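PDB 3T8R: staphylococcus aureus CymR from Staphylococcus aureus, which probably binds DNA as a dimeric Rrf2-type winged helix-turn-helix regulator that senses oxidation through a thiol and controls stress resistance and oxidative response. Local coordinates for residues A[12-17]-A[77-82]; A[56-61]-A[68-73]. All coordinates share one frame; numbering follows the deposited sequence.

Contact 1. Residues A[12-17]-A[77-82]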
loop_
_atom_site.group_PDB
_atom_site.type_symbol
_atom_site.label_atom_id
_atom_site.label_comp_id
_atom_site.label_asym_id
_atom_site.label_seq_id
_atom_site.Cartn_x
_atom_site.Cartn_y
_atom_site.Cartn_z
ATOM N N TYR A 12 0.802 13.369 8.236
ATOM C CA TYR A 12 1.077 14.650 8.893
ATOM C C TYR A 12 1.681 14.451 10.275
ATOM O O TYR A 12 2.521 15.225 10.689
ATOM C CB TYR A 12 -0.158 15.543 8.934
ATOM C CG TYR A 12 -0.469 16.142 7.578
ATOM C CD1 TYR A 12 0.382 17.081 7.012
ATOM C CD2 TYR A 12 -1.587 15.756 6.863
ATOM C CE1 TYR A 12 0.120 17.633 5.762
ATOM C CE2 TYR A 12 -1.864 16.304 5.610
ATOM C CZ TYR A 12 -1.002 17.243 5.070
ATOM O OH TYR A 12 -1.260 17.803 3.833
ATOM N N GLY A 13 1.276 13.392 10.966
ATOM C CA GLY A 13 1.887 13.072 12.245
ATOM C C GLY A 13 3.374 12.799 12.112
ATOM O O GLY A 13 4.180 13.249 12.934
ATOM N N LEU A 14 3.734 12.054 11.064
ATOM C CA LEU A 14 5.114 11.730 10.775
ATOM C C LEU A 14 5.898 12.999 10.493
ATOM O O LEU A 14 7.006 13.171 10.998
ATOM C CB LEU A 14 5.201 10.792 9.573
ATOM C CG LEU A 14 6.000 9.496 9.694
ATOM C CD1 LEU A 14 6.407 9.020 8.301
ATOM C CD2 LEU A 14 7.211 9.616 10.624
ATOM N N THR A 15 5.315 13.888 9.692
ATOM C CA THR A 15 5.944 15.183 9.418
ATOM C C THR A 15 6.198 16.001 10.684
ATOM O O THR A 15 7.270 16.577 10.846
ATOM C CB THR A 15 5.133 16.016 8.391
ATOM O OG1 THR A 15 5.007 15.275 7.168
ATOM C CG2 THR A 15 5.861 17.329 8.099
ATOM N N LEU A 16 5.212 16.052 11.574
ATOM C CA LEU A 16 5.353 16.698 12.879
ATOM C C LEU A 16 6.571 16.126 13.618
ATOM O O LEU A 16 7.439 16.858 14.104
ATOM C CB LEU A 16 4.066 16.473 13.698
ATOM C CG LEU A 16 3.735 17.253 14.974
ATOM C CD1 LEU A 16 3.108 16.332 16.019
ATOM C CD2 LEU A 16 4.923 17.983 15.555
ATOM N N MET A 17 6.643 14.806 13.674
ATOM C CA MET A 17 7.685 14.135 14.435
ATOM C C MET A 17 9.083 14.357 13.846
ATOM O O MET A 17 10.056 14.495 14.581
ATOM C CB MET A 17 7.353 12.650 14.577
ATOM C CG MET A 17 6.089 12.401 15.385
ATOM S SD MET A 17 6.307 12.867 17.115
ATOM C CE MET A 17 7.478 11.625 17.645
ATOM N N ILE A 77 12.295 5.599 18.127
ATOM C CA ILE A 77 10.952 5.674 17.564
ATOM C C ILE A 77 10.994 5.307 16.092
ATOM O O ILE A 77 11.827 5.831 15.360
ATOM C CB ILE A 77 10.375 7.100 17.634
ATOM C CG1 ILE A 77 10.409 7.633 19.070
ATOM C CG2 ILE A 77 8.947 7.137 17.071
ATOM C CD1 ILE A 77 9.948 9.066 19.193
ATOM N N SER A 78 10.106 4.412 15.667
ATOM C CA SER A 78 10.034 4.046 14.249
ATOM C C SER A 78 8.868 4.736 13.543
ATOM O O SER A 78 7.895 5.162 14.168
ATOM C CB SER A 78 9.914 2.526 14.066
ATOM O OG SER A 78 8.604 2.086 14.383
ATOM N N ALA A 79 8.985 4.866 12.225
ATOM C CA ALA A 79 7.907 5.446 11.439
ATOM C C ALA A 79 6.650 4.617 11.653
ATOM O O ALA A 79 5.534 5.142 11.727
ATOM C CB ALA A 79 8.296 5.471 9.996
ATOM N N GLY A 80 6.845 3.306 11.772
ATOM C CA GLY A 80 5.736 2.403 11.993
ATOM C C GLY A 80 5.015 2.703 13.292
ATOM O O GLY A 80 3.781 2.703 13.329
ATOM N N ASP A 81 5.790 2.958 14.345
ATOM C CA ASP A 81 5.243 3.307 15.655
ATOM C C ASP A 81 4.300 4.499 15.494
ATOM O O ASP A 81 3.181 4.515 16.014
ATOM C CB ASP A 81 6.372 3.671 16.633
ATOM C CG ASP A 81 7.237 2.476 17.031
ATOM O OD1 ASP A 81 6.722 1.333 17.033
ATOM O OD2 ASP A 81 8.433 2.692 17.356
ATOM N N ILE A 82 4.761 5.502 14.755
ATOM C CA ILE A 82 4.005 6.729 14.604
ATOM C C ILE A 82 2.728 6.504 13.812
ATOM O O ILE A 82 1.647 6.949 14.192
ATOM C CB ILE A 82 4.873 7.825 13.957
ATOM C CG1 ILE A 82 5.980 8.228 14.936
ATOM C CG2 ILE A 82 4.013 9.022 13.610
ATOM C CD1 ILE A 82 7.173 8.958 14.322
#
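Ile82 reaches from helix 79-87 onto helix 8-21 between Leu14 and Met17, and the two segments meet through apolar groups without a hydrogen bond between them. Ile82 does so with both of its branches. Its CG1 arm, beside the backbone N (chi1 -68°), carries CD1 to a point 3.7 Å from Met17 CB and 3.8 Å from Leu14 CD2. The CG2 branch lies against the helix backbone, 4.1 Å from Gly13 C. Leu14 crosses Ile82 at about a right angle, and its CD2 also comes within 4.3 Å of Ala79 CB. The Met17 chain, bent at chi2 and chi3, turns its CE to Ile77 CD1 at 3.9 Å.

The packing joins the first helix of the winged helix-turn-helix domain to the helix that follows its wing. Leu16, on another side of helix 8-21, packs on helix 42-54, while Leu14 also touches Gln103, and Ala79 Leu106, of the second subunit.

At the start of helix 79-87, Ser78 and Asp81 form a capping box. Asp81 N donates to Ser78 OG at 2.9 Å, and Ser78 N returns a bond of 2.9 Å to Asp81 OD2, approaching from above the carboxylate plane. Asp81 OD1 is salt-bridged to Arg84.

Contact 2. Residues A[56-61]-A[68-73]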
loop_
_atom_site.group_PDB
_atom_site.type_symbol
_atom_site.label_atom_id
_atom_site.label_comp_id
_atom_site.label_asym_id
_atom_site.label_seq_id
_atom_site.Cartn_x
_atom_site.Cartn_y
_atom_site.Cartn_z
ATOM N N GLY A 56 3.362 9.191 25.036
ATOM C CA GLY A 56 4.596 9.610 25.679
ATOM C C GLY A 56 5.751 9.943 24.746
ATOM O O GLY A 56 6.899 10.033 25.173
ATOM N N LEU A 57 5.458 10.135 23.464
ATOM C CA LEU A 57 6.524 10.373 22.496
ATOM C C LEU A 57 6.928 11.828 22.436
ATOM O O LEU A 57 8.077 12.141 22.131
ATOM C CB LEU A 57 6.101 9.904 21.097
ATOM C CG LEU A 57 5.758 8.429 20.942
ATOM C CD1 LEU A 57 5.583 8.126 19.474
ATOM C CD2 LEU A 57 6.860 7.565 21.540
ATOM N N ILE A 58 5.978 12.721 22.696
ATOM C CA ILE A 58 6.249 14.149 22.721
ATOM C C ILE A 58 5.657 14.761 23.990
ATOM O O ILE A 58 4.814 14.146 24.647
ATOM C CB ILE A 58 5.650 14.858 21.488
ATOM C CG1 ILE A 58 4.120 14.862 21.539
ATOM C CG2 ILE A 58 6.132 14.173 20.224
ATOM C CD1 ILE A 58 3.468 15.731 20.456
ATOM N N ARG A 59 6.089 15.971 24.315
ATOM C CA ARG A 59 5.551 16.675 25.478
ATOM C C ARG A 59 5.537 18.172 25.235
ATOM O O ARG A 59 6.322 18.697 24.446
ATOM C CB ARG A 59 6.368 16.357 26.715
ATOM C CG ARG A 59 7.779 16.878 26.659
ATOM C CD ARG A 59 8.481 16.525 27.942
ATOM N NE ARG A 59 9.901 16.838 27.918
ATOM C CZ ARG A 59 10.734 16.485 28.888
ATOM N NH1 ARG A 59 10.269 15.804 29.929
ATOM N NH2 ARG A 59 12.021 16.799 28.812
ATOM N N SER A 60 4.620 18.863 25.902
ATOM C CA SER A 60 4.547 20.309 25.767
ATOM C C SER A 60 5.432 20.961 26.820
ATOM O O SER A 60 5.682 20.372 27.871
ATOM C CB SER A 60 3.098 20.781 25.895
ATOM O OG SER A 60 2.438 20.111 26.953
ATOM N N VAL A 61 5.937 22.155 26.521
ATOM C CA VAL A 61 6.706 22.921 27.495
ATOM C C VAL A 61 5.772 23.912 28.174
ATOM O O VAL A 61 4.836 24.427 27.554
ATOM C CB VAL A 61 7.882 23.678 26.854
ATOM C CG1 VAL A 61 7.538 25.150 26.683
ATOM C CG2 VAL A 61 9.131 23.531 27.707
ATOM N N TYR A 68 6.214 22.355 21.645
ATOM C CA TYR A 68 6.443 20.923 21.813
ATOM C C TYR A 68 7.876 20.472 21.569
ATOM O O TYR A 68 8.643 21.142 20.884
ATOM C CB TYR A 68 5.502 20.146 20.892
ATOM C CG TYR A 68 4.094 20.135 21.416
ATOM C CD1 TYR A 68 3.670 19.140 22.285
ATOM C CD2 TYR A 68 3.197 21.145 21.081
ATOM C CE1 TYR A 68 2.387 19.132 22.785
ATOM C CE2 TYR A 68 1.903 21.141 21.588
ATOM C CZ TYR A 68 1.510 20.132 22.434
ATOM O OH TYR A 68 0.229 20.105 22.938
ATOM N N GLN A 69 8.214 19.314 22.135
ATOM C CA GLN A 69 9.515 18.702 21.928
ATOM C C GLN A 69 9.363 17.186 22.030
ATOM O O GLN A 69 8.406 16.686 22.611
ATOM C CB GLN A 69 10.525 19.216 22.957
ATOM C CG GLN A 69 10.283 18.703 24.362
ATOM C CD GLN A 69 11.185 19.351 25.407
ATOM O OE1 GLN A 69 12.012 20.205 25.090
ATOM N NE2 GLN A 69 11.019 18.945 26.659
ATOM N N LEU A 70 10.291 16.451 21.432
ATOM C CA LEU A 70 10.342 15.019 21.646
ATOM C C LEU A 70 10.535 14.728 23.130
ATOM O O LEU A 70 11.295 15.408 23.804
ATOM C CB LEU A 70 11.527 14.455 20.886
ATOM C CG LEU A 70 11.307 13.465 19.755
ATOM C CD1 LEU A 70 10.114 13.809 18.879
ATOM C CD2 LEU A 70 12.590 13.398 18.970
ATOM N N ARG A 71 9.843 13.718 23.635
ATOM C CA ARG A 71 10.041 13.279 25.000
ATOM C C ARG A 71 10.918 12.030 25.037
ATOM O O ARG A 71 11.582 11.746 26.042
ATOM C CB ARG A 71 8.690 12.994 25.648
ATOM C CG ARG A 71 8.831 12.339 26.985
ATOM C CD ARG A 71 7.507 12.023 27.636
ATOM N NE ARG A 71 7.787 11.271 28.849
ATOM C CZ ARG A 71 7.964 9.954 28.873
ATOM N NH1 ARG A 71 7.855 9.255 27.751
ATOM N NH2 ARG A 71 8.240 9.334 30.017
ATOM N N VAL A 72 10.902 11.292 23.930
ATOM C CA VAL A 72 11.692 10.094 23.748
ATOM C C VAL A 72 12.635 10.354 22.581
ATOM O O VAL A 72 12.238 10.981 21.594
ATOM C CB VAL A 72 10.759 8.903 23.446
ATOM C CG1 VAL A 72 11.485 7.791 22.707
ATOM C CG2 VAL A 72 10.130 8.402 24.761
ATOM N N PRO A 73 13.887 9.889 22.687
ATOM C CA PRO A 73 14.865 10.139 21.617
ATOM C C PRO A 73 14.450 9.553 20.276
ATOM O O PRO A 73 13.821 8.494 20.217
ATOM C CB PRO A 73 16.155 9.481 22.131
ATOM C CG PRO A 73 15.761 8.669 23.324
ATOM C CD PRO A 73 14.483 9.206 23.850
#
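Arg59 and Gln69 face each other as a hydrogen-bonded antiparallel pair, with Arg59 N to Gln69 O and Gln69 N to Arg59 O both 3.0 Å. Their side chains share one face of the sheet, the guanidinium and amide planes 36° apart.

On the opposite face Ser60 CB sits over the Tyr68 ring in a CH-pi contact, 4.0 Å from the centroid. Ile58 CD1 approaches the same ring obliquely, reaching Tyr68 CD1 at 3.9 Å.

Beyond the paired strands, Leu57 O accepts a bond of 2.8 Å from Arg71 N, which lies above the carbonyl plane, and a weak one from Val72 N. Arg71 runs extended from CG to NE past Gly56 O, chi4 (-85°) turns CZ out of that line, and NH1 donates to Gly56 O at 2.9 Å. This bond lies in the guanidinium plane and uses a lone pair of the carbonyl. Gly56 itself, with positive phi, ends helix 42-54 in a Schellman motif.

Behind the strands, Ile58 and Leu70 rest on Met17 and Leu20 of helix 8-21, while Tyr68 leans on Val49 of helix 42-54. A two-stranded hairpin placed directly after the probable recognition helix is the wing of a winged helix-turn-helix domain.

Contact 1 lies in the buried core, close to the centre of the chain, whereas contact 2 is only partly buried and lies further out, their centres about 13 Å apart. Residues 12-17 and 77-82 join helix 8-21 to helix 79-87 and the loop before it through apolar packing; residues 56-61 and 68-73 are held largely by backbone bonds, with exposed Arg59 and Arg71 alongside, the latter adding a side-chain bond. The two meet at Met17, whose SD is 3.4 Å from Ile58 CG2 and whose CE is 3.6 Å from Leu70 CD1. Ile77 also packs on Val72. Contact 2 is nested in the chain between the segments of contact 1, and the second subunit touches contact 1 but not contact 2.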